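Galactose mutarotase related enzyme (PDB 3Q1N) probably binds a carbohydrate and may act as an isomerase of the aldose 1-epimerase (galactose mutarotase) family. Local coordinates at residues E16-L24 and W42-F50; F105-V113 and Y126-P137. All blocks are in the same frame, centred on the assembly; numbering follows the deposited sequence. Where two conformers were deposited one is given.

Contact 1: E16-L24 and W42-F50. With EDO (1,2-ethanediol), chain K.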
loop_
_atom_site.group_PDB
_atom_site.type_symbol
_atom_site.label_atom_id
_atom_site.label_comp_id
_atom_site.label_asym_id
_atom_site.label_seq_id
_atom_site.Cartn_x
_atom_site.Cartn_y
_atom_site.Cartn_z
ATOM N N GLU A 16 5.271 -7.495 -14.555
ATOM C CA GLU A 16 4.540 -6.638 -15.461
ATOM C C GLU A 16 3.079 -6.625 -15.082
ATOM O O GLU A 16 2.426 -5.589 -15.134
ATOM C CB GLU A 16 4.718 -7.141 -16.899
ATOM C CG GLU A 16 6.152 -6.884 -17.401
ATOM C CD GLU A 16 6.513 -7.587 -18.712
ATOM O OE1 GLU A 16 5.737 -8.420 -19.202
ATOM O OE2 GLU A 16 7.623 -7.319 -19.236
ATOM N N ARG A 17 2.569 -7.758 -14.619
ATOM C CA ARG A 17 1.196 -7.813 -14.112
ATOM C C ARG A 17 1.062 -6.993 -12.821
ATOM O O ARG A 17 1.721 -7.284 -11.830
ATOM C CB ARG A 17 0.733 -9.271 -13.900
ATOM C CG ARG A 17 -0.649 -9.371 -13.211
ATOM C CD ARG A 17 -1.772 -8.785 -14.054
ATOM N NE ARG A 17 -1.916 -9.398 -15.355
ATOM C CZ ARG A 17 -2.712 -10.438 -15.618
ATOM N NH1 ARG A 17 -3.436 -10.977 -14.645
ATOM N NH2 ARG A 17 -2.777 -10.947 -16.852
ATOM N N GLY A 18 0.285 -5.914 -12.897
ATOM C CA GLY A 18 0.082 -4.995 -11.772
ATOM C C GLY A 18 1.333 -4.195 -11.355
ATOM O O GLY A 18 1.315 -3.572 -10.311
ATOM N N ALA A 19 2.384 -4.172 -12.183
ATOM C CA ALA A 19 3.664 -3.536 -11.792
ATOM C C ALA A 19 4.009 -3.898 -10.348
ATOM O O ALA A 19 4.420 -3.052 -9.524
ATOM C CB ALA A 19 3.591 -1.992 -11.951
ATOM N N GLU A 20 3.867 -5.190 -10.039
ATOM C CA GLU A 20 3.887 -5.646 -8.651
ATOM C C GLU A 20 5.303 -5.981 -8.219
ATOM O O GLU A 20 5.925 -6.900 -8.779
ATOM C CB GLU A 20 3.065 -6.894 -8.440
ATOM C CG GLU A 20 3.007 -7.209 -6.917
ATOM C CD GLU A 20 2.429 -8.558 -6.559
ATOM O OE1 GLU A 20 2.184 -9.388 -7.451
ATOM O OE2 GLU A 20 2.182 -8.764 -5.329
ATOM N N LEU A 21 5.831 -5.255 -7.251
ATOM C CA LEU A 21 7.103 -5.662 -6.652
ATOM C C LEU A 21 6.939 -7.040 -6.020
ATOM O O LEU A 21 6.027 -7.251 -5.213
ATOM C CB LEU A 21 7.474 -4.679 -5.569
ATOM C CG LEU A 21 8.761 -4.922 -4.791
ATOM C CD1 LEU A 21 9.997 -4.730 -5.632
ATOM C CD2 LEU A 21 8.805 -3.962 -3.554
ATOM N N GLN A 22 7.804 -7.975 -6.376
ATOM C CA GLN A 22 7.669 -9.334 -5.832
ATOM C C GLN A 22 8.865 -9.781 -5.009
ATOM O O GLN A 22 8.742 -10.711 -4.217
ATOM C CB GLN A 22 7.400 -10.325 -6.966
ATOM C CG GLN A 22 6.043 -10.013 -7.661
ATOM C CD GLN A 22 5.615 -11.075 -8.611
ATOM O OE1 GLN A 22 6.441 -11.674 -9.274
ATOM N NE2 GLN A 22 4.309 -11.257 -8.750
ATOM N N SER A 23 10.000 -9.133 -5.197
ATOM C CA SER A 23 11.236 -9.508 -4.521
ATOM C C SER A 23 12.145 -8.294 -4.362
ATOM O O SER A 23 12.216 -7.423 -5.253
ATOM C CB SER A 23 11.956 -10.623 -5.299
ATOM O OG SER A 23 13.254 -10.887 -4.776
ATOM N N LEU A 24 12.843 -8.245 -3.236
ATOM C CA LEU A 24 13.763 -7.166 -2.926
ATOM C C LEU A 24 14.816 -7.727 -1.988
ATOM O O LEU A 24 14.525 -8.144 -0.865
ATOM C CB LEU A 24 12.969 -6.021 -2.285
ATOM C CG LEU A 24 13.558 -4.639 -2.080
ATOM C CD1 LEU A 24 14.039 -4.055 -3.437
ATOM C CD2 LEU A 24 12.538 -3.745 -1.451
ATOM N N TRP A 42 -0.585 -15.969 2.459
ATOM C CA TRP A 42 -1.039 -14.923 1.542
ATOM C C TRP A 42 -0.340 -15.076 0.207
ATOM O O TRP A 42 0.871 -15.141 0.152
ATOM C CB TRP A 42 -0.752 -13.516 2.130
ATOM C CG TRP A 42 -1.405 -12.413 1.413
ATOM C CD1 TRP A 42 -2.723 -12.348 1.031
ATOM C CD2 TRP A 42 -0.808 -11.159 0.998
ATOM N NE1 TRP A 42 -2.959 -11.165 0.382
ATOM C CE2 TRP A 42 -1.805 -10.415 0.363
ATOM C CE3 TRP A 42 0.481 -10.620 1.082
ATOM C CZ2 TRP A 42 -1.560 -9.137 -0.181
ATOM C CZ3 TRP A 42 0.717 -9.345 0.531
ATOM C CH2 TRP A 42 -0.289 -8.636 -0.080
ATOM N N ASN A 43 -1.094 -15.150 -0.871
ATOM C CA ASN A 43 -0.509 -15.484 -2.141
ATOM C C ASN A 43 -0.047 -14.301 -2.988
ATOM O O ASN A 43 0.181 -14.476 -4.179
ATOM C CB ASN A 43 -1.457 -16.368 -2.951
ATOM C CG ASN A 43 -2.765 -15.722 -3.246
ATOM O OD1 ASN A 43 -3.008 -14.543 -2.947
ATOM N ND2 ASN A 43 -3.679 -16.520 -3.819
ATOM N N ARG A 44 0.066 -13.107 -2.387
ATOM C CA ARG A 44 0.580 -11.944 -3.104
ATOM C C ARG A 44 1.836 -11.403 -2.416
ATOM O O ARG A 44 2.314 -12.010 -1.438
ATOM C CB ARG A 44 -0.496 -10.903 -3.209
ATOM C CG ARG A 44 -1.701 -11.470 -3.944
ATOM C CD ARG A 44 -2.856 -10.565 -3.897
ATOM N NE ARG A 44 -4.048 -11.208 -4.468
ATOM C CZ ARG A 44 -4.398 -11.190 -5.762
ATOM N NH1 ARG A 44 -3.688 -10.554 -6.695
ATOM N NH2 ARG A 44 -5.521 -11.807 -6.133
ATOM N N HIS A 45 2.395 -10.311 -2.945
ATOM C CA HIS A 45 3.670 -9.804 -2.407
ATOM C C HIS A 45 3.541 -8.317 -2.006
ATOM O O HIS A 45 3.785 -7.945 -0.867
ATOM C CB HIS A 45 4.821 -9.964 -3.447
ATOM C CG HIS A 45 4.897 -11.307 -4.097
ATOM N ND1 HIS A 45 5.800 -12.273 -3.697
ATOM C CD2 HIS A 45 4.177 -11.853 -5.111
ATOM C CE1 HIS A 45 5.646 -13.355 -4.457
ATOM N NE2 HIS A 45 4.679 -13.122 -5.331
ATOM N N ALA A 46 3.180 -7.480 -2.972
ATOM C CA ALA A 46 3.118 -6.017 -2.759
ATOM C C ALA A 46 2.255 -5.315 -3.818
ATOM O O ALA A 46 2.773 -4.499 -4.628
ATOM C CB ALA A 46 4.592 -5.419 -2.727
ATOM N N PRO A 47 0.953 -5.637 -3.839
ATOM C CA PRO A 47 0.128 -5.040 -4.886
ATOM C C PRO A 47 -0.042 -3.522 -4.849
ATOM O O PRO A 47 0.007 -2.871 -3.768
ATOM C CB PRO A 47 -1.255 -5.671 -4.693
ATOM C CG PRO A 47 -1.077 -6.779 -3.719
ATOM C CD PRO A 47 0.210 -6.580 -2.989
ATOM N N ILE A 48 -0.296 -2.991 -6.052
ATOM C CA ILE A 48 -0.752 -1.626 -6.205
ATOM C C ILE A 48 -2.267 -1.610 -6.106
ATOM O O ILE A 48 -2.943 -2.497 -6.679
ATOM C CB ILE A 48 -0.282 -1.022 -7.561
ATOM C CG1 ILE A 48 1.240 -0.898 -7.559
ATOM C CG2 ILE A 48 -0.954 0.383 -7.780
ATOM C CD1 ILE A 48 1.866 -0.477 -8.931
ATOM N N LEU A 49 -2.795 -0.621 -5.393
ATOM C CA LEU A 49 -4.236 -0.468 -5.108
ATOM C C LEU A 49 -4.719 0.789 -5.823
ATOM O O LEU A 49 -4.397 1.895 -5.424
ATOM C CB LEU A 49 -4.465 -0.361 -3.596
ATOM C CG LEU A 49 -3.761 -1.357 -2.677
ATOM C CD1 LEU A 49 -4.068 -0.997 -1.213
ATOM C CD2 LEU A 49 -4.164 -2.789 -2.988
ATOM N N PHE A 50 -5.465 0.615 -6.910
ATOM C CA PHE A 50 -6.000 1.766 -7.661
ATOM C C PHE A 50 -7.174 1.273 -8.486
ATOM O O PHE A 50 -7.105 0.201 -9.018
ATOM C CB PHE A 50 -4.943 2.332 -8.628
ATOM C CG PHE A 50 -5.463 3.397 -9.581
ATOM C CD1 PHE A 50 -5.443 4.743 -9.206
ATOM C CD2 PHE A 50 -5.953 3.062 -10.856
ATOM C CE1 PHE A 50 -5.889 5.740 -10.049
ATOM C CE2 PHE A 50 -6.394 4.075 -11.731
ATOM C CZ PHE A 50 -6.364 5.415 -11.320
HETATM C C1 EDO K . -5.735 -9.362 2.147
HETATM O O1 EDO K . -7.147 -9.417 1.958
HETATM C C2 EDO K . -5.111 -8.697 0.934
HETATM O O2 EDO K . -5.369 -9.492 -0.240
HETATM O O HOH W 1 -0.059 -4.849 -8.230
HETATM O O HOH W 2 4.185 -2.997 -6.394
#

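Contact 2: F105-V113 and Y126-P137. With EDO (1,2-ethanediol), chain T.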
loop_
_atom_site.group_PDB
_atom_site.type_symbol
_atom_site.label_atom_id
_atom_site.label_comp_id
_atom_site.label_asym_id
_atom_site.label_seq_id
_atom_site.Cartn_x
_atom_site.Cartn_y
_atom_site.Cartn_z
ATOM N N PHE A 105 -15.304 1.879 -14.008
ATOM C CA PHE A 105 -14.682 3.147 -13.712
ATOM C C PHE A 105 -14.573 3.882 -15.062
ATOM O O PHE A 105 -13.676 3.609 -15.867
ATOM C CB PHE A 105 -13.328 2.859 -13.078
ATOM C CG PHE A 105 -12.562 4.065 -12.586
ATOM C CD1 PHE A 105 -13.014 4.843 -11.496
ATOM C CD2 PHE A 105 -11.372 4.469 -13.229
ATOM C CE1 PHE A 105 -12.233 5.936 -10.994
ATOM C CE2 PHE A 105 -10.619 5.546 -12.730
ATOM C CZ PHE A 105 -11.039 6.273 -11.661
ATOM N N PRO A 106 -15.544 4.748 -15.354
ATOM C CA PRO A 106 -15.709 5.233 -16.749
ATOM C C PRO A 106 -14.788 6.401 -17.097
ATOM O O PRO A 106 -15.231 7.496 -17.497
ATOM C CB PRO A 106 -17.191 5.620 -16.776
ATOM C CG PRO A 106 -17.480 6.064 -15.377
ATOM C CD PRO A 106 -16.665 5.159 -14.490
ATOM N N PHE A 107 -13.491 6.175 -16.865
ATOM C CA PHE A 107 -12.481 7.191 -17.045
ATOM C C PHE A 107 -11.311 6.639 -17.814
ATOM O O PHE A 107 -10.789 5.548 -17.537
ATOM C CB PHE A 107 -11.955 7.725 -15.670
ATOM C CG PHE A 107 -13.012 8.322 -14.816
ATOM C CD1 PHE A 107 -13.418 9.626 -15.009
ATOM C CD2 PHE A 107 -13.640 7.585 -13.808
ATOM C CE1 PHE A 107 -14.434 10.171 -14.251
ATOM C CE2 PHE A 107 -14.635 8.138 -13.056
ATOM C CZ PHE A 107 -15.025 9.451 -13.283
ATOM N N GLU A 108 -10.855 7.433 -18.781
ATOM C CA GLU A 108 -9.518 7.280 -19.311
ATOM C C GLU A 108 -8.476 7.790 -18.318
ATOM O O GLU A 108 -8.617 8.861 -17.708
ATOM C CB GLU A 108 -9.382 7.962 -20.688
ATOM C CG GLU A 108 -10.401 7.447 -21.682
ATOM C CD GLU A 108 -10.079 7.789 -23.108
ATOM O OE1 GLU A 108 -9.267 8.686 -23.354
ATOM O OE2 GLU A 108 -10.699 7.148 -24.008
ATOM N N TYR A 109 -7.447 6.967 -18.104
ATOM C CA TYR A 109 -6.404 7.298 -17.146
ATOM C C TYR A 109 -5.062 6.801 -17.573
ATOM O O TYR A 109 -4.956 5.858 -18.388
ATOM C CB TYR A 109 -6.749 6.752 -15.732
ATOM C CG TYR A 109 -6.664 5.223 -15.600
ATOM C CD1 TYR A 109 -5.424 4.580 -15.370
ATOM C CD2 TYR A 109 -7.803 4.416 -15.759
ATOM C CE1 TYR A 109 -5.365 3.216 -15.261
ATOM C CE2 TYR A 109 -7.737 3.045 -15.672
ATOM C CZ TYR A 109 -6.528 2.437 -15.418
ATOM O OH TYR A 109 -6.440 1.043 -15.332
ATOM N N THR A 110 -4.043 7.385 -16.957
ATOM C CA THR A 110 -2.701 6.807 -17.000
ATOM C C THR A 110 -2.223 6.634 -15.568
ATOM O O THR A 110 -2.380 7.525 -14.752
ATOM C CB THR A 110 -1.701 7.658 -17.759
ATOM O OG1 THR A 110 -2.153 7.888 -19.095
ATOM C CG2 THR A 110 -0.322 6.955 -17.829
ATOM N N LEU A 111 -1.689 5.443 -15.258
ATOM C CA LEU A 111 -1.052 5.201 -13.998
ATOM C C LEU A 111 0.360 4.786 -14.298
ATOM O O LEU A 111 0.587 3.737 -14.888
ATOM C CB LEU A 111 -1.801 4.112 -13.200
ATOM C CG LEU A 111 -1.162 3.640 -11.913
ATOM C CD1 LEU A 111 -0.958 4.836 -10.945
ATOM C CD2 LEU A 111 -2.037 2.514 -11.279
ATOM N N ALA A 112 1.316 5.617 -13.887
ATOM C CA ALA A 112 2.709 5.368 -14.189
ATOM C C ALA A 112 3.460 5.207 -12.886
ATOM O O ALA A 112 3.225 5.931 -11.922
ATOM C CB ALA A 112 3.332 6.460 -15.075
ATOM N N VAL A 113 4.341 4.206 -12.855
ATOM C CA VAL A 113 5.130 3.896 -11.674
ATOM C C VAL A 113 6.596 3.704 -12.090
ATOM O O VAL A 113 6.871 2.880 -12.965
ATOM C CB VAL A 113 4.575 2.587 -11.021
ATOM C CG1 VAL A 113 5.207 2.316 -9.661
ATOM C CG2 VAL A 113 3.030 2.630 -10.946
ATOM N N TYR A 126 4.945 7.578 -8.291
ATOM C CA TYR A 126 3.656 7.321 -8.952
ATOM C C TYR A 126 3.160 8.588 -9.617
ATOM O O TYR A 126 3.317 9.666 -9.024
ATOM C CB TYR A 126 2.610 6.910 -7.951
ATOM C CG TYR A 126 2.961 5.706 -7.143
ATOM C CD1 TYR A 126 3.686 5.852 -5.945
ATOM C CD2 TYR A 126 2.628 4.430 -7.579
ATOM C CE1 TYR A 126 4.040 4.759 -5.188
ATOM C CE2 TYR A 126 2.969 3.303 -6.797
ATOM C CZ TYR A 126 3.683 3.486 -5.634
ATOM O OH TYR A 126 4.019 2.385 -4.875
ATOM N N THR A 127 2.554 8.464 -10.804
ATOM C CA THR A 127 1.839 9.582 -11.417
ATOM C C THR A 127 0.509 9.050 -11.909
ATOM O O THR A 127 0.482 8.096 -12.709
ATOM C CB THR A 127 2.581 10.184 -12.638
ATOM O OG1 THR A 127 3.917 10.610 -12.254
ATOM C CG2 THR A 127 1.816 11.366 -13.193
ATOM N N VAL A 128 -0.548 9.665 -11.434
ATOM C CA VAL A 128 -1.914 9.355 -11.811
ATOM C C VAL A 128 -2.364 10.527 -12.653
ATOM O O VAL A 128 -2.397 11.658 -12.180
ATOM C CB VAL A 128 -2.824 9.267 -10.582
ATOM C CG1 VAL A 128 -4.268 9.108 -11.026
ATOM C CG2 VAL A 128 -2.421 8.064 -9.706
ATOM N N THR A 129 -2.730 10.250 -13.891
ATOM C CA THR A 129 -3.207 11.300 -14.797
ATOM C C THR A 129 -4.641 10.977 -15.201
ATOM O O THR A 129 -4.940 9.857 -15.613
ATOM C CB THR A 129 -2.343 11.423 -16.063
ATOM O OG1 THR A 129 -0.969 11.632 -15.678
ATOM C CG2 THR A 129 -2.784 12.665 -16.876
ATOM N N ASN A 130 -5.471 12.002 -15.114
ATOM C CA ASN A 130 -6.858 11.984 -15.599
ATOM C C ASN A 130 -6.836 12.311 -17.085
ATOM O O ASN A 130 -6.717 13.473 -17.463
ATOM C CB ASN A 130 -7.739 12.992 -14.824
ATOM C CG ASN A 130 -9.167 12.976 -15.311
ATOM O OD1 ASN A 130 -9.498 12.085 -16.115
ATOM N ND2 ASN A 130 -10.015 13.937 -14.864
ATOM N N ASP A 131 -6.971 11.303 -17.928
ATOM C CA ASP A 131 -6.997 11.503 -19.357
ATOM C C ASP A 131 -8.423 11.711 -19.899
ATOM O O ASP A 131 -8.603 11.842 -21.105
ATOM C CB ASP A 131 -6.364 10.315 -20.094
ATOM C CG ASP A 131 -4.874 10.185 -19.846
ATOM O OD1 ASP A 131 -4.177 11.223 -19.667
ATOM O OD2 ASP A 131 -4.429 9.032 -19.891
ATOM N N ASP A 132 -9.394 11.843 -19.013
ATOM C CA ASP A 132 -10.797 11.969 -19.389
ATOM C C ASP A 132 -11.187 13.457 -19.408
ATOM O O ASP A 132 -10.483 14.327 -18.898
ATOM C CB ASP A 132 -11.654 11.279 -18.315
ATOM C CG ASP A 132 -12.868 10.616 -18.887
ATOM O OD1 ASP A 132 -12.758 9.492 -19.444
ATOM O OD2 ASP A 132 -13.933 11.244 -18.850
ATOM N N SER A 133 -12.339 13.735 -20.012
ATOM C CA SER A 133 -12.981 15.049 -19.929
ATOM C C SER A 133 -13.748 15.226 -18.617
ATOM O O SER A 133 -14.003 16.334 -18.199
ATOM C CB SER A 133 -13.953 15.250 -21.111
ATOM O OG SER A 133 -15.017 14.321 -21.055
ATOM N N LYS A 134 -14.133 14.119 -18.000
ATOM C CA LYS A 134 -14.862 14.164 -16.744
ATOM C C LYS A 134 -13.874 14.304 -15.597
ATOM O O LYS A 134 -12.742 13.856 -15.710
ATOM C CB LYS A 134 -15.684 12.883 -16.520
ATOM C CG LYS A 134 -16.766 12.689 -17.575
ATOM C CD LYS A 134 -17.650 11.501 -17.179
ATOM C CE LYS A 134 -16.975 10.140 -17.199
ATOM N NZ LYS A 134 -16.370 9.790 -18.544
ATOM N N SER A 135 -14.352 14.855 -14.484
ATOM C CA SER A 135 -13.573 14.912 -13.236
ATOM C C SER A 135 -13.417 13.510 -12.683
ATOM O O SER A 135 -14.398 12.820 -12.542
ATOM C CB SER A 135 -14.293 15.786 -12.237
ATOM O OG SER A 135 -14.464 17.123 -12.769
HETATM N N MSE A 136 -12.182 13.107 -12.365
HETATM C CA MSE A 136 -11.860 11.712 -11.977
HETATM C C MSE A 136 -11.464 11.616 -10.508
HETATM O O MSE A 136 -10.428 12.126 -10.091
HETATM C CB MSE A 136 -10.749 11.180 -12.851
HETATM C CG MSE A 136 -10.394 9.704 -12.574
HETATM SE SE MSE A 136 -8.968 8.970 -13.625
HETATM C CE MSE A 136 -7.529 9.473 -12.476
ATOM N N PRO A 137 -12.273 10.907 -9.719
ATOM C CA PRO A 137 -11.952 10.691 -8.308
ATOM C C PRO A 137 -11.226 9.348 -8.180
ATOM O O PRO A 137 -11.580 8.393 -8.839
ATOM C CB PRO A 137 -13.309 10.689 -7.644
ATOM C CG PRO A 137 -14.237 10.066 -8.755
ATOM C CD PRO A 137 -13.605 10.368 -10.090
HETATM C C1 EDO T . 6.345 6.989 -13.384
HETATM O O1 EDO T . 7.115 7.762 -14.253
HETATM C C2 EDO T . 5.539 7.901 -12.461
HETATM O O2 EDO T . 6.261 8.868 -11.758
#

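Contact 1: E16-L24 and W42-F50
Glu-20 faces Pro-47, Leu-21 faces Ala-46 and Gln-22 faces His-45, with Gln-22 CA 5.3 Å from His-45 CA, and the directions from Gly-18 to Gln-22 and from Arg-44 to Ile-48 differ by 130°. A type II turn from Glu-16 to Ala-19 leads into a G1 beta bulge of Ala-19 and Glu-20 opposite Ala-15. No direct backbone hydrogen bond joins the segments. With CG anti to the backbone N (chi1 -173°) and the chain extended beyond it, Glu-20 reaches across to two successive amides. OE2 of Glu-20 accepts from His-45 N at 2.8 Å, nearly along its own C-O axis, and from Ala-46 N at 2.9 Å on its anti lone pair. The second bond is the straighter, at 166°. OE1 of Glu-20 accepts a hydrogen bond from Gln-22 NE2 at 3.1 Å from above the carboxylate plane. Gln-22 CB sits over the centre of the His-45 ring in a CH-pi contact, 4.0 Å from the centroid. His-45 ND1 is hydrogen-bonded to Trp-35 O. Ile-48 CD1 packs on Ala-19 CB in one of its two conformers. One water links Gly-18 O to Ile-48 N, another Ala-19 O and Leu-21 N to Ala-46 O. The contact ties the N-terminal sheet to the approach to strand 48-49. Two amide donors on one oxygen would probably favour a charged Glu-20 carboxylate.

Contact 2: F105-V113 and Y126-P137
Met-136, a selenomethionine, lies between Phe-105, Phe-107 and Tyr-109 at the open end of an antiparallel beta hairpin, strands 109-118 and 121-130, within the large sheet of this mutarotase-like fold. Its CG sits over one face of the Phe-107 ring, offset toward the rim, 4.0 Å from the centroid. The same CG meets Phe-105 CZ at 3.6 Å. With CG anti to the backbone N (chi1 -177°) and chi2 also extended, SE of Met-136 reaches past the rings, makes oblique Met-aromatic contacts with both phenylalanines and touches Tyr-109 CB. The two rings also meet each other: Phe-107 CD2 stands over the centre of the Phe-105 ring. Farther along the hairpin, Leu-111 packs on Val-128 and Val-113, in one of its two conformers, lies beside Tyr-126, on the face that carries Tyr-109. Tyr-109 OH hydrogen-bonds to Gln-95 OE1.

The strands are held by the hydrogen-bonded pairs Thr-110 with Thr-129 and Ala-112 with Thr-127. Thr-110 OG1 donates to the syn lone pair of Asp-131 OD2 at 2.7 Å.

At the polar edge, Asp-132 OD1 accepts from Glu-108 N at 2.9 Å, on its anti side and 21° out of the carboxylate plane. OD2 of Asp-132 closes an Asx turn with Lys-134 N and forms a salt bridge with Lys-134 NZ. Replacing Asp-132 with an alanine removes both oxygens and is likely to leave Glu-108 N and Lys-134 N without these acceptors and the lysine charge without its mate. Asn-130 makes a second Asx turn, its OD1 accepting from Asp-132 N. The bent lysine chain brings Lys-134 NZ 2.8 Å from Pro-106 O, at a C=O...donor angle of 175°.

Contact 1 is the more buried of the two and lies nearer the middle of the chain. Contact 2 sits about 19 Å from the chain centre and is only partly buried. Their centres are 20 Å apart. Contact 1 joins separate parts of the fold through a carboxylate and bridging waters. Contact 2 combines the pairing of one hairpin with an aromatic cluster and a charged turn beyond its open end. They still meet directly. Phe-50 packs on Tyr-109, Leu-111 and Val-128. Strand 48-49 also pairs with strand 136-147, which begins in contact 2. Segment 42-50 therefore packs against segment 16-24 and, at its Phe-50 end, against the hairpin of contact 2.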